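Local coordinates for clostripain-related protein (Bacteroides thetaiotaomicron, PDB 6N9J) that is a secreted cysteine protease of the C11 (clostripain) family and probably cleaves peptide bonds, at residues 160-165 with 285-290; 167-172 with 177-182; 289-294 with 309-314. All coordinates share one frame; numbering follows the deposited sequence.

Interaction 1 of 3, residues 160-165 with 285-290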
loop_
_atom_site.group_PDB
_atom_site.type_symbol
_atom_site.label_atom_id
_atom_site.label_comp_id
_atom_site.label_asym_id
_atom_site.label_seq_id
_atom_site.Cartn_x
_atom_site.Cartn_y
_atom_site.Cartn_z
ATOM N N ALA A 160 -1.063 -1.357 4.165
ATOM C CA ALA A 160 -1.881 -2.548 4.001
ATOM C C ALA A 160 -1.036 -3.653 3.349
ATOM O O ALA A 160 -0.116 -3.356 2.580
ATOM C CB ALA A 160 -3.106 -2.234 3.158
ATOM N N CYS A 161 -1.346 -4.913 3.656
ATOM C CA CYS A 161 -0.584 -6.057 3.147
ATOM C C CYS A 161 -0.641 -6.223 1.632
ATOM O O CYS A 161 -1.686 -5.993 1.010
ATOM C CB CYS A 161 -1.077 -7.365 3.785
ATOM S SG CYS A 161 -0.728 -7.581 5.547
ATOM N N TYR A 162 0.499 -6.620 1.060
ATOM C CA TYR A 162 0.567 -7.215 -0.277
ATOM C C TYR A 162 0.217 -6.263 -1.400
ATOM O O TYR A 162 -0.085 -6.707 -2.505
ATOM C CB TYR A 162 -0.379 -8.424 -0.388
ATOM C CG TYR A 162 -0.144 -9.581 0.567
ATOM C CD1 TYR A 162 1.056 -10.291 0.561
ATOM C CD2 TYR A 162 -1.149 -10.005 1.431
ATOM C CE1 TYR A 162 1.263 -11.374 1.425
ATOM C CE2 TYR A 162 -0.956 -11.084 2.296
ATOM C CZ TYR A 162 0.254 -11.766 2.284
ATOM O OH TYR A 162 0.449 -12.844 3.128
ATOM N N MET A 163 0.232 -4.965 -1.136
ATOM C CA MET A 163 -0.291 -4.013 -2.110
ATOM C C MET A 163 0.744 -3.599 -3.154
ATOM O O MET A 163 0.372 -3.146 -4.243
ATOM C CB MET A 163 -0.850 -2.768 -1.393
ATOM C CG MET A 163 -2.084 -3.053 -0.528
ATOM S SD MET A 163 -3.372 -4.121 -1.241
ATOM C CE MET A 163 -3.801 -3.276 -2.726
ATOM N N GLN A 164 2.031 -3.766 -2.836
ATOM C CA GLN A 164 3.093 -3.410 -3.780
ATOM C C GLN A 164 3.254 -4.537 -4.824
ATOM O O GLN A 164 4.287 -5.212 -4.903
ATOM C CB GLN A 164 4.409 -3.125 -3.049
ATOM C CG GLN A 164 5.425 -2.296 -3.855
ATOM C CD GLN A 164 5.087 -0.799 -3.928
ATOM O OE1 GLN A 164 3.922 -0.409 -3.966
ATOM N NE2 GLN A 164 6.118 0.037 -3.955
ATOM N N SER A 165 2.180 -4.702 -5.598
ATOM C CA SER A 165 2.031 -5.646 -6.696
ATOM C C SER A 165 2.016 -4.891 -8.027
ATOM O O SER A 165 1.393 -3.827 -8.134
ATOM C CB SER A 165 0.739 -6.456 -6.488
ATOM O OG SER A 165 0.033 -6.692 -7.692
ATOM N N ASN A 285 0.767 -18.877 -1.661
ATOM C CA ASN A 285 1.869 -18.699 -2.618
ATOM C C ASN A 285 1.381 -17.954 -3.861
ATOM O O ASN A 285 1.713 -18.300 -4.995
ATOM C CB ASN A 285 2.496 -20.050 -2.997
ATOM C CG ASN A 285 3.407 -20.598 -1.906
ATOM O OD1 ASN A 285 2.995 -20.776 -0.757
ATOM N ND2 ASN A 285 4.656 -20.857 -2.261
ATOM N N ASN A 286 0.574 -16.928 -3.621
ATOM C CA ASN A 286 0.041 -16.073 -4.670
ATOM C C ASN A 286 1.045 -15.030 -5.147
ATOM O O ASN A 286 0.903 -14.502 -6.255
ATOM C CB ASN A 286 -1.220 -15.358 -4.177
ATOM C CG ASN A 286 -2.430 -16.272 -4.127
ATOM O OD1 ASN A 286 -2.525 -17.214 -4.894
ATOM N ND2 ASN A 286 -3.370 -15.979 -3.233
ATOM N N TYR A 287 2.055 -14.749 -4.317
ATOM C CA TYR A 287 2.963 -13.620 -4.542
ATOM C C TYR A 287 4.437 -13.994 -4.672
ATOM O O TYR A 287 5.040 -14.497 -3.729
ATOM C CB TYR A 287 2.827 -12.604 -3.400
ATOM C CG TYR A 287 1.441 -12.056 -3.222
ATOM C CD1 TYR A 287 0.998 -10.993 -3.990
ATOM C CD2 TYR A 287 0.569 -12.608 -2.295
ATOM C CE1 TYR A 287 -0.273 -10.487 -3.834
ATOM C CE2 TYR A 287 -0.701 -12.114 -2.136
ATOM C CZ TYR A 287 -1.114 -11.048 -2.906
ATOM O OH TYR A 287 -2.376 -10.533 -2.750
ATOM N N HIS A 288 5.023 -13.693 -5.828
ATOM C CA HIS A 288 6.438 -13.946 -6.079
ATOM C C HIS A 288 7.163 -12.689 -6.528
ATOM O O HIS A 288 6.553 -11.790 -7.095
ATOM C CB HIS A 288 6.607 -15.043 -7.139
ATOM C CG HIS A 288 6.166 -16.392 -6.670
ATOM N ND1 HIS A 288 4.881 -16.857 -6.843
ATOM C CD2 HIS A 288 6.831 -17.359 -6.000
ATOM C CE1 HIS A 288 4.776 -18.062 -6.312
ATOM N NE2 HIS A 288 5.949 -18.393 -5.797
ATOM N N ASP A 289 8.472 -12.642 -6.303
ATOM C CA ASP A 289 9.242 -11.485 -6.725
ATOM C C ASP A 289 9.312 -11.378 -8.254
ATOM O O ASP A 289 9.771 -12.299 -8.947
ATOM C CB ASP A 289 10.645 -11.528 -6.125
ATOM C CG ASP A 289 11.429 -10.255 -6.399
ATOM O OD1 ASP A 289 11.179 -9.211 -5.726
ATOM O OD2 ASP A 289 12.296 -10.307 -7.291
ATOM N N LEU A 290 8.865 -10.230 -8.765
ATOM C CA LEU A 290 8.795 -9.985 -10.204
ATOM C C LEU A 290 10.146 -10.115 -10.914
ATOM O O LEU A 290 10.220 -10.708 -11.993
ATOM C CB LEU A 290 8.201 -8.598 -10.477
ATOM C CG LEU A 290 8.141 -8.180 -11.948
ATOM C CD1 LEU A 290 7.168 -9.056 -12.722
ATOM C CD2 LEU A 290 7.761 -6.730 -12.077
#
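The rings of Tyr162 and Tyr287 lie face to face, slid over each other. Tyr287 CE2 sits over one face of the Tyr162 ring, toward its rim, and Tyr162 CD1 sits in the same way over one face of the Tyr287 ring. Tyr162 CD1 and Tyr287 CE2 are 3.7 Å apart. This is an offset stack, with centroids at 4.6 Å and planes 2° from parallel. The side chains run at about a right angle. Tyr162 CB lies over the same Tyr287 face and adds a CH-pi contact, 4.2 Å from the ring centroid. In Tyr162, CG stands anti to the carbonyl carbon (chi1 -60°), which puts the ring beside its own backbone N and over Tyr287.

Tyr162 belongs to a type II beta turn from Ala160 to Met163, on the loop that follows strand 155-159. The preceding residue, Cys161, is linked through SG to the bound peptide inhibitor, so the stack starts one residue after the cysteine that carries the inhibitor. Tyr287 OH is hydrogen-bonded to Asp114 OD1, which helps fix the ring's position. No hydrogen bond crosses between the segments: the buried contact rests on ring stacking and apolar packing.

Interaction 2 of 3, residues 167-172 with 177-182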
loop_
_atom_site.group_PDB
_atom_site.type_symbol
_atom_site.label_atom_id
_atom_site.label_comp_id
_atom_site.label_asym_id
_atom_site.label_seq_id
_atom_site.Cartn_x
_atom_site.Cartn_y
_atom_site.Cartn_z
ATOM N N GLU A 167 0.602 -5.664 -10.704
ATOM C CA GLU A 167 -0.758 -5.679 -11.243
ATOM C C GLU A 167 -1.603 -4.527 -10.682
ATOM O O GLU A 167 -2.364 -3.886 -11.406
ATOM C CB GLU A 167 -1.435 -7.021 -10.938
ATOM C CG GLU A 167 -0.820 -8.220 -11.672
ATOM C CD GLU A 167 0.322 -8.880 -10.911
ATOM O OE1 GLU A 167 0.744 -8.334 -9.859
ATOM O OE2 GLU A 167 0.805 -9.950 -11.377
ATOM N N VAL A 168 -1.467 -4.278 -9.384
ATOM C CA VAL A 168 -2.221 -3.226 -8.711
ATOM C C VAL A 168 -1.747 -1.846 -9.139
ATOM O O VAL A 168 -2.542 -0.985 -9.504
ATOM C CB VAL A 168 -2.090 -3.349 -7.182
ATOM C CG1 VAL A 168 -2.798 -2.190 -6.482
ATOM C CG2 VAL A 168 -2.619 -4.711 -6.699
ATOM N N VAL A 169 -0.442 -1.642 -9.062
ATOM C CA VAL A 169 0.170 -0.377 -9.422
ATOM C C VAL A 169 -0.071 -0.049 -10.909
ATOM O O VAL A 169 -0.352 1.103 -11.251
ATOM C CB VAL A 169 1.684 -0.385 -9.103
ATOM C CG1 VAL A 169 2.330 0.875 -9.603
ATOM C CG2 VAL A 169 1.918 -0.535 -7.594
ATOM N N TYR A 170 0.009 -1.043 -11.791
ATOM C CA TYR A 170 -0.290 -0.775 -13.199
ATOM C C TYR A 170 -1.766 -0.396 -13.371
ATOM O O TYR A 170 -2.083 0.527 -14.120
ATOM C CB TYR A 170 0.059 -1.966 -14.110
ATOM C CG TYR A 170 0.036 -1.582 -15.587
ATOM C CD1 TYR A 170 1.158 -1.030 -16.197
ATOM C CD2 TYR A 170 -1.116 -1.726 -16.349
ATOM C CE1 TYR A 170 1.138 -0.654 -17.525
ATOM C CE2 TYR A 170 -1.145 -1.358 -17.677
ATOM C CZ TYR A 170 -0.014 -0.824 -18.262
ATOM O OH TYR A 170 -0.037 -0.452 -19.588
ATOM N N GLN A 171 -2.660 -1.094 -12.669
ATOM C CA GLN A 171 -4.101 -0.814 -12.763
ATOM C C GLN A 171 -4.462 0.601 -12.307
ATOM O O GLN A 171 -5.387 1.229 -12.843
ATOM C CB GLN A 171 -4.905 -1.814 -11.936
ATOM C CG GLN A 171 -6.379 -1.884 -12.321
ATOM C CD GLN A 171 -6.646 -2.734 -13.568
ATOM O OE1 GLN A 171 -5.927 -3.701 -13.866
ATOM N NE2 GLN A 171 -7.697 -2.375 -14.301
ATOM N N LEU A 172 -3.728 1.084 -11.306
ATOM C CA LEU A 172 -3.946 2.401 -10.722
ATOM C C LEU A 172 -2.935 3.449 -11.176
ATOM O O LEU A 172 -2.844 4.509 -10.559
ATOM C CB LEU A 172 -3.889 2.313 -9.196
ATOM C CG LEU A 172 -4.843 1.324 -8.536
ATOM C CD1 LEU A 172 -4.584 1.275 -7.043
ATOM C CD2 LEU A 172 -6.260 1.728 -8.807
ATOM N N ASP A 177 1.611 9.594 -8.969
ATOM C CA ASP A 177 2.969 9.553 -9.497
ATOM C C ASP A 177 3.833 8.481 -8.825
ATOM O O ASP A 177 4.782 7.990 -9.416
ATOM C CB ASP A 177 3.642 10.917 -9.347
ATOM C CG ASP A 177 2.911 12.009 -10.097
ATOM O OD1 ASP A 177 2.455 11.754 -11.231
ATOM O OD2 ASP A 177 2.769 13.116 -9.542
ATOM N N TYR A 178 3.531 8.144 -7.578
ATOM C CA TYR A 178 4.347 7.182 -6.835
ATOM C C TYR A 178 3.490 6.317 -5.932
ATOM O O TYR A 178 2.491 6.780 -5.380
ATOM C CB TYR A 178 5.414 7.902 -5.998
ATOM C CG TYR A 178 6.357 8.750 -6.823
ATOM C CD1 TYR A 178 7.519 8.203 -7.349
ATOM C CD2 TYR A 178 6.081 10.095 -7.086
ATOM C CE1 TYR A 178 8.386 8.965 -8.120
ATOM C CE2 TYR A 178 6.943 10.869 -7.859
ATOM C CZ TYR A 178 8.096 10.288 -8.381
ATOM O OH TYR A 178 8.980 11.021 -9.146
ATOM N N PHE A 179 3.901 5.062 -5.778
ATOM C CA PHE A 179 3.215 4.109 -4.918
ATOM C C PHE A 179 4.178 3.584 -3.865
ATOM O O PHE A 179 5.237 3.068 -4.200
ATOM C CB PHE A 179 2.646 2.937 -5.734
ATOM C CG PHE A 179 1.468 3.303 -6.584
ATOM C CD1 PHE A 179 1.650 3.840 -7.852
ATOM C CD2 PHE A 179 0.175 3.111 -6.116
ATOM C CE1 PHE A 179 0.567 4.183 -8.639
ATOM C CE2 PHE A 179 -0.917 3.453 -6.894
ATOM C CZ PHE A 179 -0.720 3.993 -8.157
ATOM N N ILE A 180 3.803 3.699 -2.596
ATOM C CA ILE A 180 4.637 3.205 -1.514
ATOM C C ILE A 180 3.921 2.052 -0.821
ATOM O O ILE A 180 2.782 2.196 -0.366
ATOM C CB ILE A 180 4.987 4.319 -0.478
ATOM C CG1 ILE A 180 5.545 5.568 -1.166
ATOM C CG2 ILE A 180 5.985 3.823 0.547
ATOM C CD1 ILE A 180 4.492 6.657 -1.382
ATOM N N GLY A 181 4.588 0.904 -0.742
ATOM C CA GLY A 181 4.005 -0.250 -0.081
ATOM C C GLY A 181 4.950 -1.418 0.152
ATOM O O GLY A 181 6.140 -1.314 -0.111
ATOM N N SER A 182 4.407 -2.519 0.671
ATOM C CA SER A 182 5.155 -3.770 0.840
ATOM C C SER A 182 4.590 -4.817 -0.093
ATOM O O SER A 182 3.380 -4.867 -0.285
ATOM C CB SER A 182 5.075 -4.282 2.280
ATOM O OG SER A 182 5.806 -5.490 2.424
#
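Phe179 presents one ring face to Val169, whose methyls lie across the CG and CD1 side of the ring. Val169 CG1 is the nearer methyl, 3.5 Å from Phe179 CD1. Val169 CG2 comes to 4.0 Å from both Phe179 CG and Phe179 CB, at the root of the side chain. The two side chains pass in opposite senses. The valine covers the CG and CD1 part of the ring. It has CG1 anti to its own nitrogen (chi1 174°), which lays that branch over the face near CD1.

Helix 166-171 and strand 178-181 are the second half of a beta-alpha-beta unit that starts with strand 155-159. The two strands are parallel neighbours in the central sheet, as expected in the caspase-like fold of clan CD peptidases. Phe179 points from the sheet toward the helix and also touches Ile156 of the first strand. Val169 reaches Ile243 on the next strand, 239-244.

The far end of the ring is met by Leu172. Its carbonyl O lies in the ring plane at the edge, 3.2 Å from Phe179 CZ. Leu172 CB also reaches this corner, 3.7 Å from Phe179 CZ. The Leu172 side chain also packs on Ile140 and Leu143 of helix 140-146. Leu172 is the first residue to leave the helical conformation, and its N still bonds to Val168 O at 3.0 Å.

Interaction 3 of 3, residues 289-294 with 309-314; sequences DLMGLM and EMYKNA
This is an apolar helix-to-helix contact between the first turn of helix 290-297 and the last turns of helix 301-314, its centre about 19 Å from the centre of the chain. Tyr311 carries it from one side, Met291 and Leu290 from the other.

Met291 CE lies over one face of the tyrosine ring, toward its rim, 3.6 Å from Tyr311 CG. It makes a CH-pi contact, 3.8 Å from the ring centroid. Met291 SD approaches the same ring at 5.0 Å from the centroid, a Met-aromatic contact. The chain bends at chi2 (62°) and chi3 (83°), which folds the methyl over the ring. Met291 CB lies near the hydroxyl end, 4.0 Å from Tyr311 CZ. Leu290 takes the edge: its CD2 is near the ring plane, 3.9 Å from Tyr311 CE2.

Asp289 is the N-cap of helix 290-297. Its OD2 accepts from Gly292 N at 3.0 Å, and its OD1 receives Tyr279 OH and Glu342 N. The cap anchors the turn that carries Leu290 and Met291. Tyr311 OH is hydrogen-bonded to Glu342 O, so Asp289 and Tyr311 both bind the backbone of that residue.

A leucine in place of Tyr311 would probably leave the Met291 methyl without its aromatic face and Glu342 O without its hydroxyl partner. No hydrogen bond joins the two segments directly. Dispersion and the methionine-ring contact hold them together, while the buried phenol end has its polar partner in Glu342.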
loop_
_atom_site.group_PDB
_atom_site.type_symbol
_atom_site.label_atom_id
_atom_site.label_comp_id
_atom_site.label_asym_id
_atom_site.label_seq_id
_atom_site.Cartn_x
_atom_site.Cartn_y
_atom_site.Cartn_z
ATOM N N ASP A 289 8.472 -12.642 -6.303
ATOM C CA ASP A 289 9.242 -11.485 -6.725
ATOM C C ASP A 289 9.312 -11.378 -8.254
ATOM O O ASP A 289 9.771 -12.299 -8.947
ATOM C CB ASP A 289 10.645 -11.528 -6.125
ATOM C CG ASP A 289 11.429 -10.255 -6.399
ATOM O OD1 ASP A 289 11.179 -9.211 -5.726
ATOM O OD2 ASP A 289 12.296 -10.307 -7.291
ATOM N N LEU A 290 8.865 -10.230 -8.765
ATOM C CA LEU A 290 8.795 -9.985 -10.204
ATOM C C LEU A 290 10.146 -10.115 -10.914
ATOM O O LEU A 290 10.220 -10.708 -11.993
ATOM C CB LEU A 290 8.201 -8.598 -10.477
ATOM C CG LEU A 290 8.141 -8.180 -11.948
ATOM C CD1 LEU A 290 7.168 -9.056 -12.722
ATOM C CD2 LEU A 290 7.761 -6.730 -12.077
ATOM N N MET A 291 11.211 -9.567 -10.325
ATOM C CA MET A 291 12.536 -9.699 -10.940
ATOM C C MET A 291 12.981 -11.157 -10.937
ATOM O O MET A 291 13.604 -11.625 -11.892
ATOM C CB MET A 291 13.583 -8.829 -10.228
ATOM C CG MET A 291 15.013 -8.979 -10.820
ATOM S SD MET A 291 15.180 -8.482 -12.554
ATOM C CE MET A 291 15.375 -6.713 -12.388
ATOM N N GLY A 292 12.655 -11.863 -9.853
ATOM C CA GLY A 292 12.992 -13.268 -9.708
ATOM C C GLY A 292 12.302 -14.079 -10.776
ATOM O O GLY A 292 12.893 -14.989 -11.357
ATOM N N LEU A 293 11.061 -13.721 -11.078
ATOM C CA LEU A 293 10.345 -14.375 -12.171
ATOM C C LEU A 293 11.031 -14.165 -13.530
ATOM O O LEU A 293 11.212 -15.115 -14.290
ATOM C CB LEU A 293 8.899 -13.884 -12.247
ATOM C CG LEU A 293 8.066 -14.442 -13.408
ATOM C CD1 LEU A 293 8.030 -15.948 -13.362
ATOM C CD2 LEU A 293 6.649 -13.887 -13.416
ATOM N N MET A 294 11.406 -12.922 -13.831
ATOM C CA MET A 294 11.940 -12.578 -15.150
ATOM C C MET A 294 13.339 -13.151 -15.371
ATOM O O MET A 294 13.714 -13.492 -16.497
ATOM C CB MET A 294 11.946 -11.057 -15.329
ATOM C CG MET A 294 10.546 -10.433 -15.276
ATOM S SD MET A 294 9.483 -10.960 -16.642
ATOM C CE MET A 294 8.255 -11.854 -15.767
ATOM N N GLU A 309 17.234 -2.431 -16.695
ATOM C CA GLU A 309 17.306 -0.969 -16.720
ATOM C C GLU A 309 15.931 -0.349 -16.522
ATOM O O GLU A 309 15.778 0.565 -15.726
ATOM C CB GLU A 309 17.909 -0.463 -18.032
ATOM C CG GLU A 309 19.256 -1.069 -18.406
ATOM C CD GLU A 309 20.406 -0.535 -17.572
ATOM O OE1 GLU A 309 20.143 0.127 -16.541
ATOM O OE2 GLU A 309 21.577 -0.771 -17.959
ATOM N N MET A 310 14.940 -0.847 -17.258
ATOM C CA MET A 310 13.581 -0.342 -17.152
ATOM C C MET A 310 13.021 -0.644 -15.778
ATOM O O MET A 310 12.233 0.125 -15.236
ATOM C CB MET A 310 12.685 -0.954 -18.230
ATOM C CG MET A 310 13.084 -0.596 -19.648
ATOM S SD MET A 310 13.113 1.172 -20.036
ATOM C CE MET A 310 14.856 1.495 -19.899
ATOM N N TYR A 311 13.428 -1.781 -15.225
ATOM C CA TYR A 311 13.036 -2.143 -13.866
ATOM C C TYR A 311 13.616 -1.161 -12.855
ATOM O O TYR A 311 12.937 -0.744 -11.926
ATOM C CB TYR A 311 13.502 -3.556 -13.539
ATOM C CG TYR A 311 12.940 -4.116 -12.259
ATOM C CD1 TYR A 311 13.515 -3.813 -11.035
ATOM C CD2 TYR A 311 11.836 -4.956 -12.274
ATOM C CE1 TYR A 311 13.010 -4.331 -9.862
ATOM C CE2 TYR A 311 11.321 -5.477 -11.108
ATOM C CZ TYR A 311 11.915 -5.163 -9.904
ATOM O OH TYR A 311 11.409 -5.677 -8.732
ATOM N N LYS A 312 14.892 -0.837 -13.015
ATOM C CA LYS A 312 15.554 0.108 -12.123
ATOM C C LYS A 312 14.872 1.475 -12.176
ATOM O O LYS A 312 14.729 2.144 -11.152
ATOM C CB LYS A 312 17.039 0.237 -12.483
ATOM N N ASN A 313 14.457 1.883 -13.378
ATOM C CA ASN A 313 13.773 3.167 -13.568
ATOM C C ASN A 313 12.422 3.248 -12.868
ATOM O O ASN A 313 11.988 4.336 -12.474
ATOM C CB ASN A 313 13.564 3.456 -15.059
ATOM C CG ASN A 313 14.849 3.840 -15.773
ATOM O OD1 ASN A 313 15.863 4.126 -15.141
ATOM N ND2 ASN A 313 14.805 3.850 -17.100
ATOM N N ALA A 314 11.746 2.107 -12.734
ATOM C CA ALA A 314 10.403 2.103 -12.161
ATOM C C ALA A 314 10.423 1.886 -10.654
ATOM O O ALA A 314 9.638 2.498 -9.931
ATOM C CB ALA A 314 9.538 1.044 -12.830
#

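In the fold
Following the chain from the N terminus, interaction 1 opens at 160-165, just after strand 155-159. Interaction 2 follows at once and closes a short loop between helix 166-171 and strand 178-181. It is nested inside the much longer loop that interaction 1 closes at 285-290. The two also touch: Gln164 N bonds to Ser182 O and Gln164 NE2 to Phe179 O, tying the loop bearing Cys161 to the central sheet. Interaction 3 starts where interaction 1 ends, sharing Asp289 and Leu290, and closes a short loop, most of it made of helices 290-297 and 301-314 themselves. Interactions 2 and 3 lie in series and do not touch.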